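Local coordinates for iron-containing superoxide dismutase B2 (Trypanosoma brucei, PDB 3ESF), which probably catalyses the dismutation of superoxide to hydrogen peroxide and molecular oxygen at a single iron(III) centre, at residues A[27-31]-A[32-36]; A[77-80]-A[81-85]; A[188-191]-A[192-196]. The protein carries 1 engineered substitution. All coordinates share one frame; numbering follows the deposited sequence.

Overall arrangement
The contacts lead from the iron outward to the C-terminal helix. Contact 1, on helix 22-45, supplies His28 to the metal; His76, Asp161 and His165 complete the protein ligands. Contact 2, at the end of helix 64-81, forms second shell: Trp80 meets the His28 ring edge-to-face and Tyr79 packs on Asp161. The side chain of Tyr79 is about 6 Å from the bound iron. Trp80 NE1 probably hydrogen-bonds to His33 ND1 (3.1 Å). The centres of contacts 1 and 2 are about 15 Å apart. Contact 3, on helix 188-196, packs against contact 2, with Glu81 O 3.2 Å from His190 CB, but its centre is about 25 Å from that of contact 1, with nearest atoms about 12 Å apart.

Contact 1 of 3, residues A[27-31]-A[32-36]; sequences FHYDK and HHMGY. With FE (Fe (III) ion), chain E.
Tyr29 and His33 both carry CG anti to the backbone N (chi1 -174° and -168°), which swings the two rings out on the same flank of helix 22-45, the first long helix of the alpha-hairpin domain of iron/manganese superoxide dismutases. Tyr29 CD1 comes 3.8 Å from His33 ND1, which is hydrogen-bonded to Trp80 NE1, and the ring planes are turned 82° against each other in an oblique meeting. The backbone here opens into a pi-type turn: His32 N bonds to Phe27 O (3.3 Å), His33 N to His28 O (2.8 Å) and Met34 N to Tyr29 O (2.9 Å), each five residues back. Phe27 O also accepts from Lys31 N. A weak bond from Gly35 N to Lys31 O marks the return to four-residue spacing. His28, a flat ligand with a nitrogen at its far end, reaches the iron through NE2 (2.2 Å); a water coordinates the iron at 2.1 Å, and His76, Asp161 and His165 complete the site. His32 CB sits at the edge of the His28 ring, 4.1 Å from His28 CD2, and the two side chains cross at about a right angle. Imidazole suits His32, whose ring stacks on His165 while NE2 bonds to Tyr168 OH of the second subunit, so the turn joins the metal site to the dimer interface. On the flank facing helix 64-81, His33 packs on Asn77 and Tyr36 on Leu69 and Ile73.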
loop_
_atom_site.group_PDB
_atom_site.type_symbol
_atom_site.label_atom_id
_atom_site.label_comp_id
_atom_site.label_asym_id
_atom_site.label_seq_id
_atom_site.Cartn_x
_atom_site.Cartn_y
_atom_site.Cartn_z
ATOM N N PHE A 27 4.797 -5.519 15.364
ATOM C CA PHE A 27 4.038 -4.402 14.768
ATOM C C PHE A 27 2.904 -4.921 13.897
ATOM O O PHE A 27 1.786 -4.406 13.959
ATOM C CB PHE A 27 4.937 -3.385 14.027
ATOM C CG PHE A 27 5.571 -2.372 14.943
ATOM C CD1 PHE A 27 4.911 -1.187 15.250
ATOM C CD2 PHE A 27 6.798 -2.633 15.548
ATOM C CE1 PHE A 27 5.485 -0.250 16.119
ATOM C CE2 PHE A 27 7.380 -1.714 16.406
ATOM C CZ PHE A 27 6.720 -0.523 16.704
ATOM N N HIS A 28 3.175 -5.953 13.106
ATOM C CA HIS A 28 2.198 -6.409 12.129
ATOM C C HIS A 28 0.925 -6.993 12.795
ATOM O O HIS A 28 -0.224 -6.671 12.406
ATOM C CB HIS A 28 2.867 -7.420 11.191
ATOM C CG HIS A 28 2.109 -7.654 9.933
ATOM N ND1 HIS A 28 2.505 -8.568 8.990
ATOM C CD2 HIS A 28 0.961 -7.106 9.470
ATOM C CE1 HIS A 28 1.637 -8.576 7.997
ATOM N NE2 HIS A 28 0.693 -7.695 8.264
ATOM N N TYR A 29 1.154 -7.831 13.809
ATOM C CA TYR A 29 0.078 -8.438 14.583
ATOM C C TYR A 29 -0.534 -7.438 15.565
ATOM O O TYR A 29 -1.745 -7.244 15.534
ATOM C CB TYR A 29 0.547 -9.724 15.311
ATOM C CG TYR A 29 -0.559 -10.497 16.018
ATOM C CD1 TYR A 29 -1.230 -11.556 15.373
ATOM C CD2 TYR A 29 -0.919 -10.189 17.339
ATOM C CE1 TYR A 29 -2.247 -12.263 16.017
ATOM C CE2 TYR A 29 -1.933 -10.866 17.981
ATOM C CZ TYR A 29 -2.600 -11.913 17.318
ATOM O OH TYR A 29 -3.596 -12.610 17.980
ATOM N N ASP A 30 0.288 -6.804 16.414
ATOM C CA ASP A 30 -0.241 -5.969 17.519
ATOM C C ASP A 30 -0.869 -4.660 17.040
ATOM O O ASP A 30 -1.842 -4.203 17.621
ATOM C CB ASP A 30 0.817 -5.648 18.579
ATOM C CG ASP A 30 1.121 -6.817 19.504
ATOM O OD1 ASP A 30 0.390 -7.833 19.481
ATOM O OD2 ASP A 30 2.105 -6.719 20.269
ATOM N N LYS A 31 -0.278 -4.058 16.009
ATOM C CA LYS A 31 -0.756 -2.779 15.483
ATOM C C LYS A 31 -1.727 -2.966 14.313
ATOM O O LYS A 31 -2.898 -2.620 14.449
ATOM C CB LYS A 31 0.406 -1.815 15.171
ATOM C CG LYS A 31 1.431 -1.627 16.347
ATOM C CD LYS A 31 0.758 -0.985 17.569
ATOM C CE LYS A 31 1.729 -0.214 18.495
ATOM N NZ LYS A 31 3.018 -0.905 18.857
ATOM N N HIS A 32 -1.278 -3.543 13.193
ATOM C CA HIS A 32 -2.139 -3.676 12.019
ATOM C C HIS A 32 -3.276 -4.659 12.187
ATOM O O HIS A 32 -4.435 -4.264 12.044
ATOM C CB HIS A 32 -1.344 -3.949 10.725
ATOM C CG HIS A 32 -0.352 -2.872 10.420
ATOM N ND1 HIS A 32 -0.715 -1.690 9.814
ATOM C CD2 HIS A 32 0.962 -2.752 10.730
ATOM C CE1 HIS A 32 0.345 -0.907 9.714
ATOM N NE2 HIS A 32 1.373 -1.520 10.274
ATOM N N HIS A 33 -2.950 -5.913 12.498
ATOM C CA HIS A 33 -3.937 -7.000 12.565
ATOM C C HIS A 33 -4.943 -6.722 13.697
ATOM O O HIS A 33 -6.164 -6.683 13.454
ATOM C CB HIS A 33 -3.239 -8.386 12.689
ATOM C CG HIS A 33 -4.155 -9.569 12.487
ATOM N ND1 HIS A 33 -3.744 -10.871 12.670
ATOM C CD2 HIS A 33 -5.471 -9.639 12.154
ATOM C CE1 HIS A 33 -4.761 -11.692 12.454
ATOM N NE2 HIS A 33 -5.820 -10.963 12.134
ATOM N N MET A 34 -4.442 -6.487 14.909
ATOM C CA MET A 34 -5.329 -6.139 16.024
ATOM C C MET A 34 -6.057 -4.809 15.841
ATOM O O MET A 34 -7.152 -4.651 16.333
ATOM C CB MET A 34 -4.602 -6.141 17.384
ATOM C CG MET A 34 -4.691 -7.465 18.178
ATOM S SD MET A 34 -6.334 -8.158 18.608
ATOM C CE MET A 34 -7.260 -6.684 18.968
ATOM N N GLY A 35 -5.436 -3.869 15.133
ATOM C CA GLY A 35 -6.097 -2.608 14.783
ATOM C C GLY A 35 -7.410 -2.778 14.042
ATOM O O GLY A 35 -8.379 -2.036 14.303
ATOM N N TYR A 36 -7.466 -3.730 13.115
ATOM C CA TYR A 36 -8.708 -4.034 12.393
ATOM C C TYR A 36 -9.795 -4.541 13.333
ATOM O O TYR A 36 -10.954 -4.154 13.212
ATOM C CB TYR A 36 -8.474 -5.053 11.258
ATOM C CG TYR A 36 -7.498 -4.594 10.178
ATOM C CD1 TYR A 36 -7.755 -3.447 9.422
ATOM C CD2 TYR A 36 -6.329 -5.316 9.906
ATOM C CE1 TYR A 36 -6.857 -3.006 8.431
ATOM C CE2 TYR A 36 -5.426 -4.890 8.905
ATOM C CZ TYR A 36 -5.711 -3.729 8.173
ATOM O OH TYR A 36 -4.843 -3.298 7.191
HETATM FE FE FE E . -0.744 -6.914 6.818
HETATM O O HOH W 1 -2.005 -6.350 5.186
#

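Contact 2 of 3, residues A[77-80]-A[81-85]; sequences NFYW and ESMSP
Met83 makes a Met-aromatic contact with Tyr79 and rests its methyl against Trp80 at the C-terminal end of helix 64-81, the second long helix of the alpha-hairpin domain of the iron/manganese superoxide dismutases. The packed part centres on that methyl. CE lies over one face of the Tyr79 ring, 3.8 Å from its centroid and 20° off the normal, as a CH-pi contact; the sulfur approaches the same ring obliquely. The bend at the last torsion (chi3 -64°) also brings Met83 CE to 3.5 Å from Trp80 CE3, so one flexible, polarisable side chain fits against two rigid aromatics. Phe182 and Val185 of helix 175-185 pack on Met83 as well. Tyr79 OH bonds to Tyr178 OH, which anchors the far end of the ring that the methionine covers.

The Glu81 side is looser. This partly exposed residue lays its aliphatic CB and CG along the helix, CG 3.6 Å from Asn77 O, and its carboxylate leads away, a fitting place for a charged residue; Glu81 N bonds to Asn77 O at 3.2 Å. Ser82 N then divides weak bonds between Phe78 O, four back, and Tyr79 O, three back; Met83 N takes Trp80 O, three back, at 3.3 Å from above the carbonyl plane. Ser82 is a second buried, tightly bonded spot. Serine suits it because the hydroxyl both accepts from Thr159 N and donates to the helix, with Ser82 OG 2.7 Å from Phe78 O and 42° out of its carbonyl plane.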
loop_
_atom_site.group_PDB
_atom_site.type_symbol
_atom_site.label_atom_id
_atom_site.label_comp_id
_atom_site.label_asym_id
_atom_site.label_seq_id
_atom_site.Cartn_x
_atom_site.Cartn_y
_atom_site.Cartn_z
ATOM N N ASN A 77 -5.206 -13.684 9.514
ATOM C CA ASN A 77 -5.300 -14.992 10.165
ATOM C C ASN A 77 -4.721 -16.069 9.242
ATOM O O ASN A 77 -3.898 -16.905 9.658
ATOM C CB ASN A 77 -6.759 -15.353 10.517
ATOM C CG ASN A 77 -7.318 -14.541 11.701
ATOM O OD1 ASN A 77 -6.576 -13.900 12.443
ATOM N ND2 ASN A 77 -8.634 -14.626 11.900
ATOM N N PHE A 78 -5.163 -16.031 7.992
ATOM C CA PHE A 78 -4.763 -17.024 7.003
ATOM C C PHE A 78 -3.259 -16.911 6.686
ATOM O O PHE A 78 -2.560 -17.921 6.531
ATOM C CB PHE A 78 -5.612 -16.846 5.728
ATOM C CG PHE A 78 -5.730 -18.095 4.917
ATOM C CD1 PHE A 78 -6.587 -19.126 5.319
ATOM C CD2 PHE A 78 -4.980 -18.263 3.769
ATOM C CE1 PHE A 78 -6.692 -20.301 4.570
ATOM C CE2 PHE A 78 -5.090 -19.428 3.007
ATOM C CZ PHE A 78 -5.942 -20.442 3.411
ATOM N N TYR A 79 -2.781 -15.674 6.592
ATOM C CA TYR A 79 -1.346 -15.372 6.429
ATOM C C TYR A 79 -0.430 -15.991 7.508
ATOM O O TYR A 79 0.569 -16.604 7.167
ATOM C CB TYR A 79 -1.176 -13.851 6.425
ATOM C CG TYR A 79 0.251 -13.333 6.366
ATOM C CD1 TYR A 79 1.118 -13.717 5.329
ATOM C CD2 TYR A 79 0.723 -12.437 7.341
ATOM C CE1 TYR A 79 2.413 -13.202 5.250
ATOM C CE2 TYR A 79 2.001 -11.938 7.292
ATOM C CZ TYR A 79 2.850 -12.302 6.238
ATOM O OH TYR A 79 4.129 -11.779 6.185
ATOM N N TRP A 80 -0.738 -15.781 8.790
ATOM C CA TRP A 80 0.066 -16.356 9.870
ATOM C C TRP A 80 0.071 -17.875 9.795
ATOM O O TRP A 80 1.112 -18.489 10.006
ATOM C CB TRP A 80 -0.377 -15.914 11.283
ATOM C CG TRP A 80 -0.417 -14.441 11.510
ATOM C CD1 TRP A 80 -1.482 -13.717 11.967
ATOM C CD2 TRP A 80 0.648 -13.496 11.295
ATOM N NE1 TRP A 80 -1.158 -12.386 12.027
ATOM C CE2 TRP A 80 0.137 -12.215 11.625
ATOM C CE3 TRP A 80 1.980 -13.605 10.849
ATOM C CZ2 TRP A 80 0.910 -11.049 11.544
ATOM C CZ3 TRP A 80 2.753 -12.444 10.759
ATOM C CH2 TRP A 80 2.212 -11.181 11.106
ATOM N N GLU A 81 -1.081 -18.481 9.500
ATOM C CA GLU A 81 -1.175 -19.929 9.323
ATOM C C GLU A 81 -0.437 -20.460 8.088
ATOM O O GLU A 81 -0.037 -21.622 8.053
ATOM C CB GLU A 81 -2.639 -20.383 9.310
ATOM C CG GLU A 81 -3.306 -20.338 10.690
ATOM C CD GLU A 81 -2.678 -21.301 11.701
ATOM O OE1 GLU A 81 -1.798 -22.106 11.326
ATOM O OE2 GLU A 81 -3.083 -21.266 12.893
ATOM N N SER A 82 -0.239 -19.590 7.098
ATOM C CA SER A 82 0.478 -19.905 5.854
ATOM C C SER A 82 2.002 -19.938 6.043
ATOM O O SER A 82 2.757 -20.216 5.090
ATOM C CB SER A 82 0.111 -18.888 4.757
ATOM O OG SER A 82 -1.265 -18.990 4.382
ATOM N N MET A 83 2.445 -19.670 7.275
ATOM C CA MET A 83 3.870 -19.664 7.619
ATOM C C MET A 83 4.132 -20.481 8.866
ATOM O O MET A 83 3.225 -20.683 9.693
ATOM C CB MET A 83 4.375 -18.229 7.787
ATOM C CG MET A 83 4.053 -17.309 6.591
ATOM S SD MET A 83 4.791 -15.682 6.790
ATOM C CE MET A 83 3.939 -15.053 8.272
ATOM N N SER A 84 5.365 -20.983 8.988
ATOM C CA SER A 84 5.754 -21.815 10.116
ATOM C C SER A 84 7.261 -21.760 10.305
ATOM O O SER A 84 8.005 -21.615 9.325
ATOM C CB SER A 84 5.291 -23.259 9.893
ATOM O OG SER A 84 5.907 -24.138 10.804
ATOM N N PRO A 85 7.728 -21.870 11.563
ATOM C CA PRO A 85 9.176 -21.985 11.768
ATOM C C PRO A 85 9.728 -23.282 11.162
ATOM O O PRO A 85 10.939 -23.382 10.919
ATOM C CB PRO A 85 9.329 -21.970 13.292
ATOM C CG PRO A 85 7.979 -22.348 13.828
ATOM C CD PRO A 85 6.976 -21.874 12.831
#

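Contact 3 of 3, residues A[188-191]-A[192-196]; sequences WDHA and ENQFT
One face of the His190 imidazole is covered by Gln194, whose CG sits 3.8 Å from the ring centroid in a CH-pi contact one turn further along the C-terminal alpha-helix 188-196. Past CG the glutamine bends, chi2 -39°, and the amide stays above the same face, displaced beyond the NE2-CD2 side, with Gln194 CD 3.6 Å from His190 NE2 and the two planes only 13° apart. A long side chain with both methylenes and a flat polar end suits this place. Phe78 meets the histidine edge-to-face and also touches Gln194, so the pair fills the seam between helix 188-196 and the end of helix 64-81.

Ala191 is small enough for the helix to lie close on Ile157 and Leu158 of strand 154-161, while Phe195 packs on Leu95 and Ala98 of helix 93-103 and Trp188 fills the interior near Leu95 and Leu158, its NE1 satisfied by Gly89 O. Beneath the side chains run ordinary four-residue bonds, such as Phe195 N to Ala191 O (2.9 Å) and Gln194 N to His190 O (3.0 Å). That last carbonyl also meets the glutamine side chain, with Gln194 CG 3.1 Å from His190 O.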
loop_
_atom_site.group_PDB
_atom_site.type_symbol
_atom_site.label_atom_id
_atom_site.label_comp_id
_atom_site.label_asym_id
_atom_site.label_seq_id
_atom_site.Cartn_x
_atom_site.Cartn_y
_atom_site.Cartn_z
ATOM N N TRP A 188 3.344 -25.922 4.410
ATOM C CA TRP A 188 2.681 -26.943 3.584
ATOM C C TRP A 188 1.690 -27.829 4.360
ATOM O O TRP A 188 0.781 -28.419 3.756
ATOM C CB TRP A 188 3.705 -27.801 2.815
ATOM C CG TRP A 188 4.583 -26.990 1.900
ATOM C CD1 TRP A 188 5.930 -26.831 1.993
ATOM C CD2 TRP A 188 4.165 -26.187 0.775
ATOM N NE1 TRP A 188 6.379 -25.996 0.993
ATOM C CE2 TRP A 188 5.317 -25.601 0.228
ATOM C CE3 TRP A 188 2.929 -25.915 0.181
ATOM C CZ2 TRP A 188 5.271 -24.755 -0.890
ATOM C CZ3 TRP A 188 2.889 -25.089 -0.945
ATOM C CH2 TRP A 188 4.045 -24.513 -1.455
ATOM N N ASP A 189 1.885 -27.952 5.677
ATOM C CA ASP A 189 0.916 -28.641 6.566
ATOM C C ASP A 189 -0.460 -27.962 6.499
ATOM O O ASP A 189 -1.474 -28.632 6.292
ATOM C CB ASP A 189 1.395 -28.681 8.036
ATOM C CG ASP A 189 2.795 -29.280 8.213
ATOM O OD1 ASP A 189 3.465 -29.612 7.191
ATOM O OD2 ASP A 189 3.223 -29.433 9.398
ATOM N N HIS A 190 -0.468 -26.643 6.682
ATOM C CA HIS A 190 -1.669 -25.806 6.580
ATOM C C HIS A 190 -2.265 -25.839 5.174
ATOM O O HIS A 190 -3.470 -25.993 5.023
ATOM C CB HIS A 190 -1.352 -24.364 6.985
ATOM C CG HIS A 190 -2.493 -23.413 6.765
ATOM N ND1 HIS A 190 -2.543 -22.533 5.705
ATOM C CD2 HIS A 190 -3.635 -23.225 7.467
ATOM C CE1 HIS A 190 -3.666 -21.838 5.769
ATOM N NE2 HIS A 190 -4.345 -22.243 6.830
ATOM N N ALA A 191 -1.412 -25.702 4.165
ATOM C CA ALA A 191 -1.843 -25.721 2.772
ATOM C C ALA A 191 -2.520 -27.057 2.402
ATOM O O ALA A 191 -3.585 -27.067 1.778
ATOM C CB ALA A 191 -0.657 -25.426 1.853
ATOM N N GLU A 192 -1.896 -28.169 2.801
ATOM C CA GLU A 192 -2.444 -29.515 2.583
ATOM C C GLU A 192 -3.814 -29.740 3.232
ATOM O O GLU A 192 -4.712 -30.298 2.606
ATOM C CB GLU A 192 -1.491 -30.566 3.119
ATOM C CG GLU A 192 -1.761 -31.945 2.604
ATOM C CD GLU A 192 -0.732 -32.915 3.125
ATOM O OE1 GLU A 192 -0.640 -33.057 4.373
ATOM O OE2 GLU A 192 -0.007 -33.507 2.295
ATOM N N ASN A 193 -3.941 -29.320 4.488
ATOM C CA ASN A 193 -5.211 -29.366 5.196
ATOM C C ASN A 193 -6.310 -28.488 4.543
ATOM O O ASN A 193 -7.462 -28.919 4.443
ATOM C CB ASN A 193 -5.022 -29.038 6.687
ATOM C CG ASN A 193 -4.363 -30.196 7.492
ATOM O OD1 ASN A 193 -4.139 -31.337 7.004
ATOM N ND2 ASN A 193 -4.067 -29.897 8.757
ATOM N N GLN A 194 -5.943 -27.298 4.076
ATOM C CA GLN A 194 -6.876 -26.444 3.306
ATOM C C GLN A 194 -7.338 -27.156 2.030
ATOM O O GLN A 194 -8.545 -27.203 1.734
ATOM C CB GLN A 194 -6.249 -25.086 2.969
ATOM C CG GLN A 194 -5.868 -24.219 4.193
ATOM C CD GLN A 194 -6.894 -24.310 5.313
ATOM O OE1 GLN A 194 -8.002 -23.799 5.182
ATOM N NE2 GLN A 194 -6.540 -25.013 6.407
ATOM N N PHE A 195 -6.371 -27.720 1.302
ATOM C CA PHE A 195 -6.622 -28.416 0.046
ATOM C C PHE A 195 -7.574 -29.616 0.201
ATOM O O PHE A 195 -8.485 -29.809 -0.602
ATOM C CB PHE A 195 -5.287 -28.864 -0.552
ATOM C CG PHE A 195 -5.422 -29.669 -1.826
ATOM C CD1 PHE A 195 -5.906 -29.077 -2.993
ATOM C CD2 PHE A 195 -5.061 -31.001 -1.858
ATOM C CE1 PHE A 195 -6.032 -29.837 -4.168
ATOM C CE2 PHE A 195 -5.181 -31.764 -3.043
ATOM C CZ PHE A 195 -5.675 -31.169 -4.186
ATOM N N THR A 196 -7.350 -30.390 1.265
ATOM C CA THR A 196 -8.050 -31.638 1.583
ATOM C C THR A 196 -9.491 -31.420 2.136
ATOM O O THR A 196 -10.385 -32.253 1.910
ATOM C CB THR A 196 -7.086 -32.425 2.543
ATOM O OG1 THR A 196 -6.343 -33.407 1.792
ATOM C CG2 THR A 196 -7.775 -33.028 3.665
#